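Local coordinates for protein cytochrome c2 (Rhodobacter sphaeroides, PDB 1CXC) that carries electrons through a covalently bound heme c, serving as the electron donor to oxidized bacteriochlorophyll in the photophosphorylation pathway of purple non-sulfur bacteria, at residues A9-Q14 with H111-Y116; K62-K67 with K88-D93. All coordinates share one frame; numbering follows the deposited sequence.

Contact 1 (A9-Q14 with H111-Y116); sequences AKAFNQ and HNIWAY
The CA of Ala9 sits over the middle of one face of the Tyr116 ring, 3.6 Å from the ring centroid and only 4° off the ring normal, which makes a CH-pi contact. The backbone N of Ala9 sits over the same face, nearer CG, and its CB reaches the rim at CE1, 3.7 Å away. Alanine suits the place because its single methyl lets the backbone come down onto the ring. Tyr116 points toward helix 5-11, with its CG anti to the backbone N (chi1 167°). Its CE2 meets CG of Phe12 at 3.9 Å, the two side chains crossing at about a right angle. The ring planes are inclined at 49°, with centroids 5.8 Å apart. This is the packing of N-terminal helix 5-11 on C-terminal helix 107-120, the helix pair that marks the class I cytochrome c fold. A second cluster forms one turn back along helix 107-120, where the branches of Ile113 divide the work. CG1 lies 3.8 Å from CB of Ala11, while CG2 approaches the edge of the Phe12 ring near its plane, 4.2 Å from CD1. An alanine in place of Tyr116 would probably leave the CA of Ala9 without its aromatic cover and open a gap beside Phe12. No hydrogen bond joins the two segments; the contact is van der Waals packing with one CH-pi interaction. Ile113 also touches the heme, and Phe12 comes close to the side chains of Cys15, predicted to bind heme covalently, and His19, a predicted axial ligand.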
loop_
_atom_site.group_PDB
_atom_site.type_symbol
_atom_site.label_atom_id
_atom_site.label_comp_id
_atom_site.label_asym_id
_atom_site.label_seq_id
_atom_site.Cartn_x
_atom_site.Cartn_y
_atom_site.Cartn_z
ATOM N N ALA A 9 -6.827 11.939 1.734
ATOM C CA ALA A 9 -8.084 11.313 1.342
ATOM C C ALA A 9 -8.396 11.602 -0.117
ATOM O O ALA A 9 -9.027 10.779 -0.766
ATOM C CB ALA A 9 -9.224 11.874 2.178
ATOM N N LYS A 10 -8.210 12.863 -0.562
ATOM C CA LYS A 10 -8.462 13.208 -1.952
ATOM C C LYS A 10 -7.487 12.518 -2.869
ATOM O O LYS A 10 -7.808 12.092 -3.974
ATOM C CB LYS A 10 -8.300 14.697 -2.163
ATOM C CG LYS A 10 -8.678 15.118 -3.578
ATOM C CD LYS A 10 -8.466 16.622 -3.730
ATOM C CE LYS A 10 -9.217 17.162 -4.941
ATOM N N ALA A 11 -6.214 12.527 -2.506
ATOM C CA ALA A 11 -5.219 11.889 -3.348
ATOM C C ALA A 11 -5.401 10.377 -3.454
ATOM O O ALA A 11 -5.088 9.779 -4.485
ATOM C CB ALA A 11 -3.845 12.187 -2.755
ATOM N N PHE A 12 -6.131 9.791 -2.502
ATOM C CA PHE A 12 -6.385 8.354 -2.487
ATOM C C PHE A 12 -7.390 7.918 -3.560
ATOM O O PHE A 12 -7.514 6.742 -3.914
ATOM C CB PHE A 12 -6.874 7.937 -1.099
ATOM C CG PHE A 12 -6.941 6.432 -0.901
ATOM C CD1 PHE A 12 -5.769 5.699 -0.828
ATOM C CD2 PHE A 12 -8.160 5.793 -0.920
ATOM C CE1 PHE A 12 -5.824 4.319 -0.797
ATOM C CE2 PHE A 12 -8.216 4.415 -0.898
ATOM C CZ PHE A 12 -7.049 3.675 -0.839
ATOM N N ASN A 13 -8.096 8.863 -4.182
ATOM C CA ASN A 13 -9.025 8.460 -5.220
ATOM C C ASN A 13 -8.277 7.750 -6.308
ATOM O O ASN A 13 -8.841 6.904 -6.967
ATOM C CB ASN A 13 -9.702 9.646 -5.880
ATOM C CG ASN A 13 -10.531 10.506 -4.947
ATOM O OD1 ASN A 13 -10.539 11.731 -5.086
ATOM N ND2 ASN A 13 -11.252 9.915 -3.990
ATOM N N GLN A 14 -7.048 8.160 -6.620
ATOM C CA GLN A 14 -6.306 7.493 -7.684
ATOM C C GLN A 14 -6.127 6.007 -7.425
ATOM O O GLN A 14 -5.872 5.227 -8.343
ATOM C CB GLN A 14 -4.910 8.059 -7.860
ATOM C CG GLN A 14 -4.605 9.344 -7.114
ATOM C CD GLN A 14 -3.361 10.034 -7.662
ATOM O OE1 GLN A 14 -2.900 9.743 -8.767
ATOM N NE2 GLN A 14 -2.787 10.969 -6.910
ATOM N N HIS A 111 3.221 11.099 1.073
ATOM C CA HIS A 111 3.186 11.372 2.489
ATOM C C HIS A 111 1.766 11.690 2.951
ATOM O O HIS A 111 1.394 11.363 4.062
ATOM C CB HIS A 111 4.090 12.552 2.811
ATOM C CG HIS A 111 5.562 12.210 2.754
ATOM N ND1 HIS A 111 6.139 11.440 3.658
ATOM C CD2 HIS A 111 6.464 12.632 1.831
ATOM C CE1 HIS A 111 7.386 11.352 3.299
ATOM N NE2 HIS A 111 7.587 12.078 2.221
ATOM N N ASN A 112 0.974 12.441 2.166
ATOM C CA ASN A 112 -0.399 12.765 2.562
ATOM C C ASN A 112 -1.262 11.526 2.663
ATOM O O ASN A 112 -2.094 11.385 3.562
ATOM C CB ASN A 112 -1.037 13.735 1.576
ATOM C CG ASN A 112 -0.380 15.109 1.586
ATOM O OD1 ASN A 112 -0.464 15.868 0.601
ATOM N ND2 ASN A 112 0.334 15.466 2.663
ATOM N N ILE A 113 -1.123 10.632 1.706
ATOM C CA ILE A 113 -1.870 9.397 1.717
ATOM C C ILE A 113 -1.452 8.540 2.911
ATOM O O ILE A 113 -2.305 7.999 3.609
ATOM C CB ILE A 113 -1.647 8.649 0.393
ATOM C CG1 ILE A 113 -2.379 9.329 -0.764
ATOM C CG2 ILE A 113 -2.102 7.202 0.543
ATOM C CD1 ILE A 113 -2.065 8.697 -2.125
ATOM N N TRP A 114 -0.175 8.572 3.318
ATOM C CA TRP A 114 0.210 7.790 4.486
ATOM C C TRP A 114 -0.440 8.386 5.732
ATOM O O TRP A 114 -0.919 7.668 6.611
ATOM C CB TRP A 114 1.736 7.779 4.657
ATOM C CG TRP A 114 2.156 6.905 5.861
ATOM C CD1 TRP A 114 2.579 7.471 7.035
ATOM C CD2 TRP A 114 2.097 5.539 5.933
ATOM N NE1 TRP A 114 2.814 6.458 7.864
ATOM C CE2 TRP A 114 2.516 5.292 7.246
ATOM C CE3 TRP A 114 1.737 4.499 5.099
ATOM C CZ2 TRP A 114 2.570 3.990 7.741
ATOM C CZ3 TRP A 114 1.802 3.200 5.591
ATOM C CH2 TRP A 114 2.215 2.945 6.896
ATOM N N ALA A 115 -0.515 9.712 5.832
ATOM C CA ALA A 115 -1.136 10.316 6.992
ATOM C C ALA A 115 -2.633 9.991 7.058
ATOM O O ALA A 115 -3.205 9.775 8.136
ATOM C CB ALA A 115 -0.956 11.832 6.935
ATOM N N TYR A 116 -3.267 9.862 5.888
ATOM C CA TYR A 116 -4.677 9.517 5.811
ATOM C C TYR A 116 -4.874 8.069 6.276
ATOM O O TYR A 116 -5.719 7.763 7.112
ATOM C CB TYR A 116 -5.123 9.708 4.352
ATOM C CG TYR A 116 -6.472 9.103 3.989
ATOM C CD1 TYR A 116 -7.612 9.514 4.663
ATOM C CD2 TYR A 116 -6.549 8.144 3.004
ATOM C CE1 TYR A 116 -8.849 8.964 4.362
ATOM C CE2 TYR A 116 -7.773 7.589 2.698
ATOM C CZ TYR A 116 -8.914 8.001 3.377
ATOM O OH TYR A 116 -10.144 7.428 3.081
#

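Contact 2 (K62-K67 with K88-D93); sequences KEAGAK and KEYTGD
The C-terminal turns of two short helices, 59-66 and 83-91, meet here on the rim of the cytochrome c fold, away from the heme ligands. Their backbones come closest at Ala64 and Thr91, with CA atoms 5.3 Å apart, an approach helped by the small methyl side chain of Ala64. OG1 of Thr91 lies 3.4 Å from CD of Glu63. Glu63 is extended beyond CG, its CG anti to the backbone N (chi1 -165°), and its side chain crosses that of Thr91 at about a right angle; OG1 of the short, branched threonine is within 3.9 Å of Glu63 CB, CG and both carboxylate oxygens, OE1 and OE2. The same carboxylate faces a like charge: OE1 of Glu63 is 4.0 Å from OD2 of Asp93. Such a pair is likely to be mildly repulsive, although Asp93 uses its other oxygen, OD1, to accept a hydrogen bond from the backbone N of Lys95. On the other flank Tyr90 offers its CD2 and CE2 atoms to helix 59-66 and Lys67. CD2 of Tyr90 packs 3.9 Å from CB of Ala64, and CB of Lys67 lies at the ring edge, 3.9 Å from CE2. Lys67 then bends back on itself, and its NZ donates to O of Glu63 at 3.1 Å. That carbonyl also accepts from Lys67 N, the two donors arriving from opposite faces of its plane. Gly92, with positive phi, lets the chain leave helix 83-91 directly after Thr91; a side chain there would press on the preceding carbonyl. Between the two segments the chain runs through helix 73-81, while Leu69, in the loop after helix 59-66, touches both Ala64 and Tyr90.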
loop_
_atom_site.group_PDB
_atom_site.type_symbol
_atom_site.label_atom_id
_atom_site.label_comp_id
_atom_site.label_asym_id
_atom_site.label_seq_id
_atom_site.Cartn_x
_atom_site.Cartn_y
_atom_site.Cartn_z
ATOM N N LYS A 62 5.985 -11.183 -1.940
ATOM C CA LYS A 62 5.998 -12.202 -0.911
ATOM C C LYS A 62 7.403 -12.323 -0.321
ATOM O O LYS A 62 7.600 -12.380 0.898
ATOM C CB LYS A 62 5.567 -13.523 -1.517
ATOM C CG LYS A 62 4.061 -13.667 -1.679
ATOM C CD LYS A 62 3.753 -14.952 -2.449
ATOM C CE LYS A 62 2.303 -14.952 -2.912
ATOM N NZ LYS A 62 1.962 -16.160 -3.650
ATOM N N GLU A 63 8.410 -12.288 -1.192
ATOM C CA GLU A 63 9.792 -12.362 -0.785
ATOM C C GLU A 63 10.149 -11.233 0.178
ATOM O O GLU A 63 10.993 -11.401 1.061
ATOM C CB GLU A 63 10.622 -12.233 -2.039
ATOM C CG GLU A 63 12.066 -12.642 -1.842
ATOM C CD GLU A 63 12.931 -12.441 -3.083
ATOM O OE1 GLU A 63 12.435 -12.616 -4.202
ATOM O OE2 GLU A 63 14.132 -12.227 -2.914
ATOM N N ALA A 64 9.858 -9.994 -0.222
ATOM C CA ALA A 64 10.146 -8.862 0.632
ATOM C C ALA A 64 9.541 -9.029 2.017
ATOM O O ALA A 64 10.090 -8.534 2.997
ATOM C CB ALA A 64 9.558 -7.605 0.008
ATOM N N GLY A 65 8.278 -9.444 2.096
ATOM C CA GLY A 65 7.661 -9.653 3.390
ATOM C C GLY A 65 8.448 -10.710 4.169
ATOM O O GLY A 65 8.532 -10.625 5.400
ATOM N N ALA A 66 8.790 -11.842 3.522
ATOM C CA ALA A 66 9.591 -12.877 4.210
ATOM C C ALA A 66 10.889 -12.297 4.757
ATOM O O ALA A 66 11.374 -12.719 5.799
ATOM C CB ALA A 66 9.994 -13.997 3.265
ATOM N N LYS A 67 11.488 -11.362 4.029
ATOM C CA LYS A 67 12.695 -10.704 4.465
ATOM C C LYS A 67 12.415 -9.907 5.722
ATOM O O LYS A 67 13.288 -9.194 6.188
ATOM C CB LYS A 67 13.179 -9.735 3.394
ATOM C CG LYS A 67 14.500 -10.111 2.747
ATOM C CD LYS A 67 14.298 -10.539 1.299
ATOM C CE LYS A 67 14.802 -11.962 1.084
ATOM N NZ LYS A 67 13.726 -12.937 1.208
ATOM N N LYS A 88 13.044 -4.466 -6.228
ATOM C CA LYS A 88 14.355 -4.990 -6.600
ATOM C C LYS A 88 15.428 -4.591 -5.573
ATOM O O LYS A 88 16.266 -5.387 -5.154
ATOM C CB LYS A 88 14.775 -4.419 -7.925
ATOM C CG LYS A 88 14.018 -4.970 -9.101
ATOM C CD LYS A 88 14.792 -4.535 -10.322
ATOM C CE LYS A 88 13.918 -4.567 -11.556
ATOM N NZ LYS A 88 13.633 -5.927 -11.965
ATOM N N GLU A 89 15.390 -3.370 -5.062
ATOM C CA GLU A 89 16.412 -2.980 -4.122
ATOM C C GLU A 89 16.250 -3.679 -2.802
ATOM O O GLU A 89 17.226 -3.941 -2.112
ATOM C CB GLU A 89 16.389 -1.473 -3.907
ATOM C CG GLU A 89 16.648 -0.693 -5.193
ATOM C CD GLU A 89 16.506 0.823 -5.070
ATOM N N TYR A 90 15.041 -3.621 -2.263
ATOM C CA TYR A 90 14.772 -4.235 -0.986
ATOM C C TYR A 90 15.140 -5.709 -0.971
ATOM O O TYR A 90 15.534 -6.244 0.062
ATOM C CB TYR A 90 13.296 -4.083 -0.659
ATOM C CG TYR A 90 13.016 -4.389 0.796
ATOM C CD1 TYR A 90 13.190 -3.398 1.747
ATOM C CD2 TYR A 90 12.743 -5.681 1.186
ATOM C CE1 TYR A 90 13.111 -3.714 3.089
ATOM C CE2 TYR A 90 12.669 -5.995 2.524
ATOM C CZ TYR A 90 12.852 -5.012 3.456
ATOM O OH TYR A 90 12.710 -5.309 4.789
ATOM N N THR A 91 14.500 -6.432 -1.866
ATOM C CA THR A 91 14.669 -7.858 -2.007
ATOM C C THR A 91 16.115 -8.276 -2.324
ATOM O O THR A 91 16.573 -9.348 -1.922
ATOM C CB THR A 91 13.687 -8.192 -3.125
ATOM O OG1 THR A 91 12.710 -9.051 -2.589
ATOM C CG2 THR A 91 14.344 -8.716 -4.364
ATOM N N GLY A 92 16.927 -7.373 -2.888
ATOM C CA GLY A 92 18.288 -7.754 -3.236
ATOM C C GLY A 92 18.336 -8.674 -4.455
ATOM O O GLY A 92 19.404 -9.031 -4.933
ATOM N N ASP A 93 17.224 -8.783 -5.165
ATOM C CA ASP A 93 17.175 -9.609 -6.349
ATOM C C ASP A 93 16.787 -8.712 -7.511
ATOM O O ASP A 93 15.631 -8.350 -7.660
ATOM C CB ASP A 93 16.140 -10.683 -6.146
ATOM C CG ASP A 93 15.706 -11.392 -7.412
ATOM O OD1 ASP A 93 16.420 -11.313 -8.403
ATOM O OD2 ASP A 93 14.898 -12.304 -7.283
#

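In the fold
Contact 1 and contact 2 lie on opposite sides of the chain's centre, about 25 Å apart between their own centres, and share no helix. Contact 1 joins the N-terminal and C-terminal helices and is the nearer to the core, with Ile113 against the heme; contact 2 ties together two helices from the middle of the sequence, farther out. Both are partly buried and of similar area, yet their chemistry differs. Contact 1 is carried mainly by aromatic and aliphatic groups, with backbone atoms of Ala9 over a ring, whereas contact 2 mixes a tyrosine edge and a small alanine with carboxylates, a hydroxyl and a lysine. Helices 83-91 and 107-120, one from each contact, follow each other in the chain.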